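Local coordinates for protein ABC transporter (Caldanaerobius, PDB 4G68) that probably acts as the extracellular solute-binding component of an ABC transporter, capturing sugars derived from xylan for uptake by a thermophilic bacterium, at residues Pro192-Glu197 with Thr264-Gln269; Met204-Met209 with Gly249-Gly254; Ser253-Leu258 with Gln410-Gln415. All coordinates share one frame; numbering follows the deposited sequence.

Contact 1: residues Pro192-Glu197 with Thr264-Gln269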
ATOM      1  N   PRO C 192      18.010  13.006  -1.139  1.00 26.56           N
ATOM      2  CA  PRO C 192      17.138  12.932  -2.319  1.00 23.85           C
ATOM      3  C   PRO C 192      15.855  12.207  -1.970  1.00 22.87           C
ATOM      4  O   PRO C 192      14.814  12.647  -2.347  1.00 26.86           O
ATOM      5  CB  PRO C 192      17.960  12.052  -3.300  1.00 26.99           C
ATOM      6  CG  PRO C 192      19.364  12.399  -2.932  1.00 28.18           C
ATOM      7  CD  PRO C 192      19.338  12.428  -1.425  1.00 27.85           C
ATOM      8  N   PHE C 193      15.958  11.062  -1.301  1.00 23.31           N
ATOM      9  CA  PHE C 193      14.769  10.316  -0.927  1.00 25.74           C
ATOM     10  C   PHE C 193      14.778  10.091   0.586  1.00 27.87           C
ATOM     11  O   PHE C 193      15.809   9.677   1.139  1.00 26.20           O
ATOM     12  CB  PHE C 193      14.758   8.916  -1.571  1.00 24.40           C
ATOM     13  CG  PHE C 193      14.207   8.861  -2.974  1.00 23.02           C
ATOM     14  CD1 PHE C 193      12.845   8.523  -3.223  1.00 20.71           C
ATOM     15  CD2 PHE C 193      15.047   9.057  -4.071  1.00 20.78           C
ATOM     16  CE1 PHE C 193      12.367   8.478  -4.537  1.00 16.54           C
ATOM     17  CE2 PHE C 193      14.561   8.945  -5.374  1.00 20.86           C
ATOM     18  CZ  PHE C 193      13.236   8.636  -5.605  1.00 19.67           C
ATOM     19  N   ALA C 194      13.634  10.336   1.239  1.00 29.35           N
ATOM     20  CA  ALA C 194      13.423   9.862   2.603  1.00 28.20           C
ATOM     21  C   ALA C 194      12.971   8.438   2.488  1.00 25.71           C
ATOM     22  O   ALA C 194      11.844   8.220   2.047  1.00 24.00           O
ATOM     23  CB  ALA C 194      12.338  10.668   3.307  1.00 30.05           C
ATOM     24  N   LEU C 195      13.823   7.474   2.864  1.00 20.85           N
ATOM     25  CA  LEU C 195      13.332   6.051   2.955  1.00 23.50           C
ATOM     26  C   LEU C 195      13.547   5.398   4.360  1.00 23.77           C
ATOM     27  O   LEU C 195      14.639   5.527   4.924  1.00 26.68           O
ATOM     28  CB  LEU C 195      13.904   5.194   1.825  1.00 20.47           C
ATOM     29  CG  LEU C 195      13.737   3.674   1.895  1.00 20.45           C
ATOM     30  CD1 LEU C 195      12.258   3.236   1.769  1.00 16.21           C
ATOM     31  CD2 LEU C 195      14.621   2.933   0.909  1.00 21.00           C
ATOM     32  N   GLY C 196      12.516   4.700   4.914  1.00 25.72           N
ATOM     33  CA  GLY C 196      12.730   3.837   6.055  1.00 24.89           C
ATOM     34  C   GLY C 196      12.613   2.364   5.692  1.00 28.02           C
ATOM     35  O   GLY C 196      11.493   1.882   5.454  1.00 26.99           O
ATOM     36  N   GLU C 197      13.748   1.644   5.669  1.00 24.19           N
ATOM     37  CA  GLU C 197      13.794   0.263   5.134  1.00 24.45           C
ATOM     38  C   GLU C 197      13.768  -0.895   6.190  1.00 23.62           C
ATOM     39  O   GLU C 197      13.750  -2.080   5.839  1.00 24.17           O
ATOM     40  CB  GLU C 197      14.952   0.125   4.120  1.00 23.98           C
ATOM     41  CG  GLU C 197      15.422  -1.283   3.749  1.00 21.19           C
ATOM     42  CD  GLU C 197      14.415  -2.052   2.869  1.00 23.80           C
ATOM     43  OE1 GLU C 197      13.337  -1.449   2.591  1.00 24.86           O
ATOM     44  OE2 GLU C 197      14.696  -3.237   2.472  1.00 17.40           O
ATOM     45  N   THR C 264       8.319   9.040   6.687  1.00 32.68           N
ATOM     46  CA  THR C 264       7.278  10.049   6.472  1.00 26.96           C
ATOM     47  C   THR C 264       7.489  11.311   7.393  1.00 28.88           C
ATOM     48  O   THR C 264       7.227  12.463   7.006  1.00 24.62           O
ATOM     49  CB  THR C 264       5.837   9.436   6.629  1.00 30.65           C
ATOM     50  OG1 THR C 264       5.693   8.884   7.942  1.00 27.30           O
ATOM     51  CG2 THR C 264       5.636   8.304   5.623  1.00 24.21           C
ATOM     52  N   ALA C 265       7.980  11.102   8.605  1.00 24.89           N
ATOM     53  CA  ALA C 265       8.304  12.260   9.458  1.00 26.79           C
ATOM     54  C   ALA C 265       9.494  13.080   8.874  1.00 27.85           C
ATOM     55  O   ALA C 265       9.430  14.318   8.828  1.00 28.22           O
ATOM     56  CB  ALA C 265       8.587  11.796  10.890  1.00 27.79           C
ATOM     57  N   GLU C 266      10.530  12.387   8.382  1.00 28.51           N
ATOM     58  CA  GLU C 266      11.597  13.014   7.597  1.00 31.30           C
ATOM     59  C   GLU C 266      11.039  13.924   6.506  1.00 32.76           C
ATOM     60  O   GLU C 266      11.289  15.143   6.486  1.00 29.88           O
ATOM     61  CB  GLU C 266      12.415  11.946   6.906  1.00 39.27           C
ATOM     62  CG  GLU C 266      13.835  11.894   7.426  1.00 48.46           C
ATOM     63  CD  GLU C 266      14.724  10.944   6.640  1.00 54.29           C
ATOM     64  OE1 GLU C 266      14.381  10.406   5.585  1.00 52.03           O
ATOM     65  OE2 GLU C 266      15.827  10.702   7.120  1.00 63.11           O
ATOM     66  N   PHE C 267      10.264  13.309   5.611  1.00 28.06           N
ATOM     67  CA  PHE C 267       9.713  14.008   4.465  1.00 26.10           C
ATOM     68  C   PHE C 267       8.774  15.113   4.829  1.00 25.60           C
ATOM     69  O   PHE C 267       8.788  16.137   4.139  1.00 26.05           O
ATOM     70  CB  PHE C 267       8.957  13.068   3.559  1.00 26.51           C
ATOM     71  CG  PHE C 267       8.659  13.645   2.192  1.00 24.11           C
ATOM     72  CD1 PHE C 267       9.689  14.066   1.359  1.00 26.35           C
ATOM     73  CD2 PHE C 267       7.359  13.743   1.736  1.00 23.43           C
ATOM     74  CE1 PHE C 267       9.417  14.566   0.091  1.00 26.73           C
ATOM     75  CE2 PHE C 267       7.074  14.209   0.461  1.00 24.29           C
ATOM     76  CZ  PHE C 267       8.103  14.650  -0.360  1.00 26.27           C
ATOM     77  N   ASN C 268       7.958  14.901   5.864  1.00 25.69           N
ATOM     78  CA  ASN C 268       6.981  15.916   6.274  1.00 26.45           C
ATOM     79  C   ASN C 268       7.596  17.086   7.021  1.00 26.97           C
ATOM     80  O   ASN C 268       6.958  18.140   7.140  1.00 27.21           O
ATOM     81  CB  ASN C 268       5.631  15.362   6.848  1.00 24.91           C
ATOM     82  CG  ASN C 268       5.646  15.069   8.351  1.00 25.84           C
ATOM     83  OD1 ASN C 268       6.558  15.419   9.089  1.00 22.68           O
ATOM     84  ND2 ASN C 268       4.583  14.409   8.810  1.00 24.12           N
ATOM     85  N   GLN C 269       8.842  16.899   7.493  1.00 27.48           N
ATOM     86  CA  GLN C 269       9.613  18.001   8.089  1.00 29.74           C
ATOM     87  C   GLN C 269      10.446  18.746   7.044  1.00 29.78           C
ATOM     88  O   GLN C 269      11.211  19.646   7.373  1.00 29.19           O
ATOM     89  CB  GLN C 269      10.491  17.473   9.229  1.00 29.14           C
ATOM     90  CG  GLN C 269       9.688  17.012  10.447  1.00 28.06           C
ATOM     91  CD  GLN C 269       8.743  18.083  10.988  1.00 31.23           C
ATOM     92  OE1 GLN C 269       7.505  18.008  10.815  1.00 37.36           O
ATOM     93  NE2 GLN C 269       9.311  19.084  11.633  1.00 28.87           N
TER
HETATM   94  O   HOH W   1      15.450   7.851   5.864  1.00 27.94           O
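The methyl group of A194 points at helix 260-268 and meets E266 at two places on one side, the carboxylate oxygen OE1 and CB. OE1 of E266 lies 3.1 Å from CB of A194, a close approach of an oxygen to a methyl, while CB of E266 stands 3.8 Å from the same methyl. The E266 chain is extended beyond CG, but its first torsion, -114°, departs from a staggered value, which swings the carboxylate over the loop backbone and suggests some strain. F267 turns differently. Its CG is anti to the backbone N (chi1 -165°), and of its side chain it is CB that comes near the loop, 4.2 Å from CB of A194, while the ring extends past it to meet F285 edge-to-face. Segment 192-197 connects helix 175-187 to helix 201-215 in what is, by family, a periplasmic-binding-protein fold; P192 and A194 form backbone hydrogen bonds with M274 of strand 274-278, so the loop joins that strand and the helix preceding it. The polar link is indirect. A water donates to O of L195 at 2.6 Å and to OE1 of E266 at 2.8 Å, tying the carboxylate to the backbone one residue beyond the methyl. The other carboxylate oxygen of E266, OE2, lies close to OD2 of D252, a pairing of like charges that may favour a shared proton. The CB of L195 leaves its CA away from the helix, and the side chain packs on F251, F255 and F412.

Contact 2: residues Met204-Met209 with Gly249-Gly254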
ATOM      1  N   MET C 204      10.791  -2.356  -0.824  1.00 21.99           N
ATOM      2  CA  MET C 204      10.325  -3.389  -1.706  1.00 21.18           C
ATOM      3  C   MET C 204       9.461  -2.709  -2.813  1.00 20.08           C
ATOM      4  O   MET C 204       9.668  -2.970  -3.939  1.00 16.89           O
ATOM      5  CB  MET C 204       9.514  -4.385  -0.853  1.00 20.80           C
ATOM      6  CG  MET C 204       9.378  -5.770  -1.411  1.00 18.37           C
ATOM      7  SD  MET C 204       7.695  -6.471  -1.179  1.00 17.04           S
ATOM      8  CE  MET C 204       6.740  -5.107  -1.914  1.00 21.57           C
ATOM      9  N   TRP C 205       8.469  -1.890  -2.446  1.00 19.30           N
ATOM     10  CA  TRP C 205       7.819  -0.920  -3.430  1.00 21.81           C
ATOM     11  C   TRP C 205       8.676  -0.346  -4.592  1.00 22.78           C
ATOM     12  O   TRP C 205       8.234  -0.306  -5.797  1.00 26.32           O
ATOM     13  CB  TRP C 205       7.127   0.209  -2.653  1.00 21.05           C
ATOM     14  CG  TRP C 205       5.809  -0.268  -2.133  1.00 21.95           C
ATOM     15  CD1 TRP C 205       5.581  -1.313  -1.226  1.00 22.47           C
ATOM     16  CD2 TRP C 205       4.474   0.189  -2.533  1.00 20.43           C
ATOM     17  NE1 TRP C 205       4.225  -1.551  -1.093  1.00 21.17           N
ATOM     18  CE2 TRP C 205       3.513  -0.690  -1.845  1.00 22.35           C
ATOM     19  CE3 TRP C 205       3.996   1.147  -3.410  1.00 19.62           C
ATOM     20  CZ2 TRP C 205       2.142  -0.512  -1.973  1.00 21.21           C
ATOM     21  CZ3 TRP C 205       2.641   1.320  -3.545  1.00 21.13           C
ATOM     22  CH2 TRP C 205       1.720   0.499  -2.862  1.00 21.84           C
ATOM     23  N   TYR C 206       9.875   0.141  -4.243  1.00 23.75           N
ATOM     24  CA  TYR C 206      10.806   0.673  -5.207  1.00 21.77           C
ATOM     25  C   TYR C 206      11.157  -0.419  -6.181  1.00 21.95           C
ATOM     26  O   TYR C 206      11.045  -0.197  -7.403  1.00 19.61           O
ATOM     27  CB  TYR C 206      12.090   1.193  -4.499  1.00 23.40           C
ATOM     28  CG  TYR C 206      11.979   2.465  -3.725  1.00 24.34           C
ATOM     29  CD1 TYR C 206      12.855   3.515  -4.007  1.00 28.60           C
ATOM     30  CD2 TYR C 206      11.115   2.604  -2.626  1.00 22.07           C
ATOM     31  CE1 TYR C 206      12.803   4.688  -3.299  1.00 24.86           C
ATOM     32  CE2 TYR C 206      11.080   3.785  -1.879  1.00 25.85           C
ATOM     33  CZ  TYR C 206      11.947   4.811  -2.225  1.00 22.76           C
ATOM     34  OH  TYR C 206      11.940   6.035  -1.557  1.00 26.35           O
ATOM     35  N   TYR C 207      11.550  -1.599  -5.662  1.00 22.99           N
ATOM     36  CA  TYR C 207      12.005  -2.683  -6.567  1.00 20.71           C
ATOM     37  C   TYR C 207      10.862  -3.197  -7.427  1.00 20.63           C
ATOM     38  O   TYR C 207      10.982  -3.307  -8.638  1.00 25.10           O
ATOM     39  CB  TYR C 207      12.609  -3.912  -5.782  1.00 22.15           C
ATOM     40  CG  TYR C 207      12.889  -4.987  -6.760  1.00 22.01           C
ATOM     41  CD1 TYR C 207      14.107  -5.028  -7.441  1.00 25.93           C
ATOM     42  CD2 TYR C 207      11.896  -5.894  -7.123  1.00 24.29           C
ATOM     43  CE1 TYR C 207      14.329  -5.997  -8.437  1.00 26.15           C
ATOM     44  CE2 TYR C 207      12.084  -6.823  -8.123  1.00 25.06           C
ATOM     45  CZ  TYR C 207      13.316  -6.899  -8.763  1.00 26.82           C
ATOM     46  OH  TYR C 207      13.485  -7.880  -9.723  1.00 30.57           O
ATOM     47  N   ASP C 208       9.741  -3.558  -6.787  1.00 21.09           N
ATOM     48  CA  ASP C 208       8.509  -3.890  -7.555  1.00 20.61           C
ATOM     49  C   ASP C 208       8.170  -2.925  -8.687  1.00 21.15           C
ATOM     50  O   ASP C 208       7.900  -3.368  -9.821  1.00 20.92           O
ATOM     51  CB  ASP C 208       7.296  -4.006  -6.639  1.00 20.38           C
ATOM     52  CG  ASP C 208       7.424  -5.116  -5.635  1.00 22.40           C
ATOM     53  OD1 ASP C 208       8.439  -5.795  -5.667  1.00 24.62           O
ATOM     54  OD2 ASP C 208       6.516  -5.286  -4.773  1.00 25.65           O
ATOM     55  N   MET C 209       8.171  -1.621  -8.367  1.00 20.69           N
ATOM     56  CA  MET C 209       7.817  -0.612  -9.380  1.00 21.56           C
ATOM     57  C   MET C 209       8.769  -0.668 -10.551  1.00 21.91           C
ATOM     58  O   MET C 209       8.337  -0.587 -11.705  1.00 26.02           O
ATOM     59  CB  MET C 209       7.827   0.837  -8.863  1.00 21.26           C
ATOM     60  CG  MET C 209       8.189   1.803 -10.037  1.00 17.47           C
ATOM     61  SD  MET C 209       6.763   1.937 -11.171  1.00 25.40           S
ATOM     62  CE  MET C 209       5.500   2.169  -9.905  1.00 13.50           C
ATOM     63  N   GLY C 249      23.347   7.697  -4.278  1.00 31.61           N
ATOM     64  CA  GLY C 249      23.204   8.301  -2.937  1.00 26.24           C
ATOM     65  C   GLY C 249      21.790   8.855  -2.750  1.00 29.78           C
ATOM     66  O   GLY C 249      21.596   9.911  -2.130  1.00 28.83           O
ATOM     67  N   ALA C 250      20.805   8.151  -3.313  1.00 27.76           N
ATOM     68  CA  ALA C 250      19.396   8.463  -3.020  1.00 25.99           C
ATOM     69  C   ALA C 250      19.021   8.484  -1.521  1.00 27.30           C
ATOM     70  O   ALA C 250      18.134   9.230  -1.134  1.00 25.63           O
ATOM     71  CB  ALA C 250      18.483   7.531  -3.786  1.00 24.34           C
ATOM     72  N   PHE C 251      19.691   7.688  -0.675  1.00 27.78           N
ATOM     73  CA  PHE C 251      19.209   7.465   0.707  1.00 29.24           C
ATOM     74  C   PHE C 251      20.173   7.952   1.771  1.00 29.77           C
ATOM     75  O   PHE C 251      21.385   7.856   1.595  1.00 34.58           O
ATOM     76  CB  PHE C 251      18.767   5.988   0.931  1.00 28.62           C
ATOM     77  CG  PHE C 251      17.926   5.434  -0.237  1.00 27.17           C
ATOM     78  CD1 PHE C 251      16.579   5.850  -0.430  1.00 25.91           C
ATOM     79  CD2 PHE C 251      18.490   4.529  -1.180  1.00 24.03           C
ATOM     80  CE1 PHE C 251      15.856   5.401  -1.536  1.00 23.62           C
ATOM     81  CE2 PHE C 251      17.758   4.077  -2.263  1.00 24.66           C
ATOM     82  CZ  PHE C 251      16.451   4.497  -2.452  1.00 23.88           C
ATOM     83  N   ASP C 252      19.652   8.459   2.875  1.00 30.88           N
ATOM     84  CA  ASP C 252      20.481   8.806   4.026  1.00 34.29           C
ATOM     85  C   ASP C 252      21.273   7.572   4.486  1.00 36.99           C
ATOM     86  O   ASP C 252      20.812   6.445   4.336  1.00 38.39           O
ATOM     87  CB  ASP C 252      19.633   9.297   5.182  1.00 39.00           C
ATOM     88  CG  ASP C 252      19.244  10.774   5.057  1.00 44.97           C
ATOM     89  OD1 ASP C 252      20.081  11.641   4.667  1.00 45.87           O
ATOM     90  OD2 ASP C 252      18.072  11.076   5.385  1.00 50.28           O
ATOM     91  N   SER C 253      22.454   7.784   5.049  1.00 38.03           N
ATOM     92  CA  SER C 253      23.296   6.680   5.547  1.00 39.12           C
ATOM     93  C   SER C 253      22.533   5.588   6.387  1.00 34.69           C
ATOM     94  O   SER C 253      22.630   4.390   6.107  1.00 37.02           O
ATOM     95  CB  SER C 253      24.516   7.254   6.310  1.00 38.16           C
ATOM     96  OG  SER C 253      25.196   8.272   5.547  1.00 49.42           O
ATOM     97  N   GLY C 254      21.765   5.996   7.388  1.00 35.43           N
ATOM     98  CA  GLY C 254      21.049   5.017   8.239  1.00 35.81           C
ATOM     99  C   GLY C 254      19.634   4.578   7.842  1.00 36.23           C
ATOM    100  O   GLY C 254      18.837   4.103   8.702  1.00 30.75           O
TER
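Aromatic packing makes the whole contact between Y206, on helix 201-215, and F251, in the loop following helix 233-248. The ring centroids are 5.6 Å apart and the planes are inclined at 67°, an oblique pairing in which the two side chains slide past each other in opposite directions. CE1 of Y206 meets the edge of the F251 ring near its plane, 3.6 Å from CE1 of F251, and CZ of F251 follows at 3.7 Å from the same tyrosine atom. The phenol oxygen of Y206 skirts the phenylalanine, 4.0 Å from CE1 of F251. F251 has CG anti to its carbonyl carbon (chi1 -44°), which sends the ring from the loop toward the tyrosine. Both of its faces are in use: CB of A250 sits 3.7 Å above the ring centre, and F255 stacks on the opposite side.

Hydrogen bonding by side chains runs to other parts of the chain: D208 accepts from NE2 of H404 and the backbone N of W392, one bond to each carboxylate oxygen. The loop itself begins with a Schellman motif, in which G249 takes a positive phi that suits glycine and ends helix 233-248.

Around the pair, L242 and M245 of helix 233-248 pack on Y206, M245 also reaches F251, F276 of strand 274-278 meets the tyrosine ring edge-to-face, and helix 398-412 lies against M204 and Y207 of helix 201-215.

Contact 3: residues Ser253-Leu258 with Gln410-Gln415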
ATOM      1  N   SER C 253      22.454   7.784   5.049  1.00 38.03           N
ATOM      2  CA  SER C 253      23.296   6.680   5.547  1.00 39.12           C
ATOM      3  C   SER C 253      22.533   5.588   6.387  1.00 34.69           C
ATOM      4  O   SER C 253      22.630   4.390   6.107  1.00 37.02           O
ATOM      5  CB  SER C 253      24.516   7.254   6.310  1.00 38.16           C
ATOM      6  OG  SER C 253      25.196   8.272   5.547  1.00 49.42           O
ATOM      7  N   GLY C 254      21.765   5.996   7.388  1.00 35.43           N
ATOM      8  CA  GLY C 254      21.049   5.017   8.239  1.00 35.81           C
ATOM      9  C   GLY C 254      19.634   4.578   7.842  1.00 36.23           C
ATOM     10  O   GLY C 254      18.837   4.103   8.702  1.00 30.75           O
ATOM     11  N   PHE C 255      19.311   4.699   6.554  1.00 34.30           N
ATOM     12  CA  PHE C 255      17.928   4.434   6.083  1.00 31.73           C
ATOM     13  C   PHE C 255      17.453   3.026   6.443  1.00 35.32           C
ATOM     14  O   PHE C 255      16.272   2.847   6.724  1.00 34.32           O
ATOM     15  CB  PHE C 255      17.777   4.753   4.579  1.00 30.98           C
ATOM     16  CG  PHE C 255      18.400   3.731   3.639  1.00 30.63           C
ATOM     17  CD1 PHE C 255      17.600   2.887   2.911  1.00 26.45           C
ATOM     18  CD2 PHE C 255      19.779   3.630   3.470  1.00 28.80           C
ATOM     19  CE1 PHE C 255      18.134   1.965   2.048  1.00 29.07           C
ATOM     20  CE2 PHE C 255      20.322   2.711   2.576  1.00 29.79           C
ATOM     21  CZ  PHE C 255      19.504   1.868   1.890  1.00 26.86           C
ATOM     22  N   MET C 256      18.376   2.038   6.465  1.00 36.72           N
ATOM     23  CA  MET C 256      18.007   0.623   6.752  1.00 36.86           C
ATOM     24  C   MET C 256      17.540   0.394   8.199  1.00 39.08           C
ATOM     25  O   MET C 256      16.854  -0.601   8.480  1.00 37.87           O
ATOM     26  CB  MET C 256      19.078  -0.404   6.317  1.00 33.30           C
ATOM     27  CG  MET C 256      19.022  -0.722   4.827  1.00 39.27           C
ATOM     28  SD  MET C 256      20.366  -1.669   4.098  1.00 39.79           S
ATOM     29  CE  MET C 256      21.793  -0.984   4.932  1.00 43.44           C
ATOM     30  N   GLY C 257      17.870   1.330   9.089  1.00 42.80           N
ATOM     31  CA  GLY C 257      17.449   1.285  10.503  1.00 38.84           C
ATOM     32  C   GLY C 257      16.199   2.086  10.838  1.00 37.20           C
ATOM     33  O   GLY C 257      15.791   2.149  11.996  1.00 32.81           O
ATOM     34  N   LEU C 258      15.588   2.700   9.826  1.00 32.78           N
ATOM     35  CA  LEU C 258      14.435   3.549  10.029  1.00 33.73           C
ATOM     36  C   LEU C 258      13.175   2.885   9.436  1.00 30.91           C
ATOM     37  O   LEU C 258      13.253   2.106   8.442  1.00 29.41           O
ATOM     38  CB  LEU C 258      14.670   4.983   9.471  1.00 37.64           C
ATOM     39  CG  LEU C 258      14.939   6.218  10.378  1.00 40.23           C
ATOM     40  CD1 LEU C 258      15.955   6.052  11.518  1.00 35.46           C
ATOM     41  CD2 LEU C 258      15.316   7.421   9.518  1.00 44.00           C
ATOM     42  N   GLN C 410      18.715  -7.035   1.019  1.00 33.38           N
ATOM     43  CA  GLN C 410      20.132  -7.297   0.680  1.00 35.90           C
ATOM     44  C   GLN C 410      20.676  -6.592  -0.594  1.00 35.93           C
ATOM     45  O   GLN C 410      21.894  -6.305  -0.683  1.00 31.50           O
ATOM     46  CB  GLN C 410      20.306  -8.798   0.559  1.00 37.86           C
ATOM     47  CG  GLN C 410      20.297  -9.466   1.906  1.00 37.83           C
ATOM     48  CD  GLN C 410      19.678 -10.839   1.883  1.00 42.68           C
ATOM     49  OE1 GLN C 410      20.017 -11.719   1.052  1.00 46.34           O
ATOM     50  NE2 GLN C 410      18.756 -11.036   2.800  1.00 32.15           N
ATOM     51  N   LEU C 411      19.790  -6.305  -1.549  1.00 33.05           N
ATOM     52  CA  LEU C 411      20.105  -5.384  -2.650  1.00 37.47           C
ATOM     53  C   LEU C 411      20.412  -3.963  -2.167  1.00 35.78           C
ATOM     54  O   LEU C 411      21.440  -3.372  -2.560  1.00 36.82           O
ATOM     55  CB  LEU C 411      18.980  -5.325  -3.704  1.00 37.92           C
ATOM     56  CG  LEU C 411      18.776  -6.517  -4.644  1.00 36.96           C
ATOM     57  CD1 LEU C 411      17.500  -6.310  -5.473  1.00 38.07           C
ATOM     58  CD2 LEU C 411      19.988  -6.732  -5.555  1.00 35.55           C
ATOM     59  N   PHE C 412      19.516  -3.393  -1.351  1.00 34.54           N
ATOM     60  CA  PHE C 412      19.757  -2.046  -0.778  1.00 33.16           C
ATOM     61  C   PHE C 412      21.082  -1.995   0.018  1.00 34.31           C
ATOM     62  O   PHE C 412      21.734  -0.918   0.130  1.00 36.20           O
ATOM     63  CB  PHE C 412      18.622  -1.641   0.140  1.00 24.65           C
ATOM     64  CG  PHE C 412      17.408  -1.071  -0.576  1.00 24.79           C
ATOM     65  CD1 PHE C 412      16.262  -1.895  -0.863  1.00 26.53           C
ATOM     66  CD2 PHE C 412      17.392   0.259  -0.994  1.00 22.97           C
ATOM     67  CE1 PHE C 412      15.140  -1.361  -1.491  1.00 26.27           C
ATOM     68  CE2 PHE C 412      16.272   0.801  -1.613  1.00 28.06           C
ATOM     69  CZ  PHE C 412      15.143  -0.015  -1.888  1.00 27.05           C
ATOM     70  N   ALA C 413      21.444  -3.147   0.583  1.00 36.83           N
ATOM     71  CA  ALA C 413      22.534  -3.241   1.582  1.00 38.48           C
ATOM     72  C   ALA C 413      23.823  -3.534   0.884  1.00 42.50           C
ATOM     73  O   ALA C 413      24.871  -3.600   1.519  1.00 46.97           O
ATOM     74  CB  ALA C 413      22.263  -4.345   2.594  1.00 35.92           C
ATOM     75  N   LYS C 414      23.740  -3.727  -0.429  1.00 47.88           N
ATOM     76  CA  LYS C 414      24.921  -4.021  -1.254  1.00 48.44           C
ATOM     77  C   LYS C 414      25.584  -5.343  -0.819  1.00 45.71           C
ATOM     78  O   LYS C 414      26.808  -5.502  -0.973  1.00 42.59           O
ATOM     79  CB  LYS C 414      25.926  -2.854  -1.182  1.00 44.41           C
ATOM     80  CG  LYS C 414      25.409  -1.514  -1.698  1.00 43.52           C
ATOM     81  CD  LYS C 414      25.223  -1.530  -3.211  1.00 52.15           C
ATOM     82  CE  LYS C 414      26.566  -1.316  -3.890  1.00 50.50           C
ATOM     83  NZ  LYS C 414      26.466  -1.364  -5.369  1.00 56.32           N
ATOM     84  N   GLN C 415      24.765  -6.270  -0.283  1.00 45.19           N
ATOM     85  CA  GLN C 415      25.214  -7.611   0.161  1.00 41.20           C
ATOM     86  C   GLN C 415      24.904  -8.733  -0.844  1.00 40.16           C
ATOM     87  O   GLN C 415      25.485  -9.824  -0.775  1.00 34.61           O
ATOM     88  CB  GLN C 415      24.636  -7.975   1.521  1.00 41.92           C
ATOM     89  CG  GLN C 415      25.112  -7.091   2.654  1.00 45.53           C
ATOM     90  CD  GLN C 415      24.331  -7.321   3.927  1.00 51.19           C
ATOM     91  OE1 GLN C 415      23.916  -8.456   4.208  1.00 53.19           O
ATOM     92  NE2 GLN C 415      24.150  -6.248   4.714  1.00 57.29           N
TER
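M256 and A413 bring the backbones nearest, their CA atoms 7.9 Å apart, where the short 3-10 turn that holds F255 and M256 faces the end of helix 398-412. The side chains of F255 and F412 cross at about a right angle, while their ring planes are inclined obliquely at 62° with centroids 5.9 Å apart. CD2 of F412 comes to the edge of the F255 ring, 3.6 Å from CE1 of F255, and the carbonyl oxygen of F412 also lies in the plane of that ring. F255 adopts the crowded position between backbone N and carbonyl carbon (chi1 75°), which carries its ring toward the helix end, with CG of M256 over one face, toward the rim. An extended chi2 (170°) takes SD of M256 to 3.6 Å from CB of A413, and the bend at chi3 keeps CE beside A413. Replacing F255 with an alanine would probably open a gap beside F412 and leave F251 without its stacking partner. The helix ends in a Schellman motif: K414 turns to positive phi, and N of Q415 reaches back to O of Q410 at 2.9 Å, a reversal typical of a helix C-terminus, here covered by a loop far off in sequence.

In the fold
Contacts 1 and 2 are buried, whereas contact 3 runs from the same interior out to an exposed methionine. Contacts 2 and 3 share S253 and G254, and use one loop after helix 233-248 to meet two different helices, 201-215 and 398-412. Contact 1 differs in chemistry: it rests on a methyl, a carboxylate and a bridging water, with a minor apolar touch, while the other two are apolar and largely aromatic. Backbone bonds join the three, F193 N to A250 O between contacts 1 and 2, and E197 N to F255 O between contacts 1 and 3. The segments of contact 2 fall inside the chain loop closed by contact 1, and contact 3 brings in the C-terminal region.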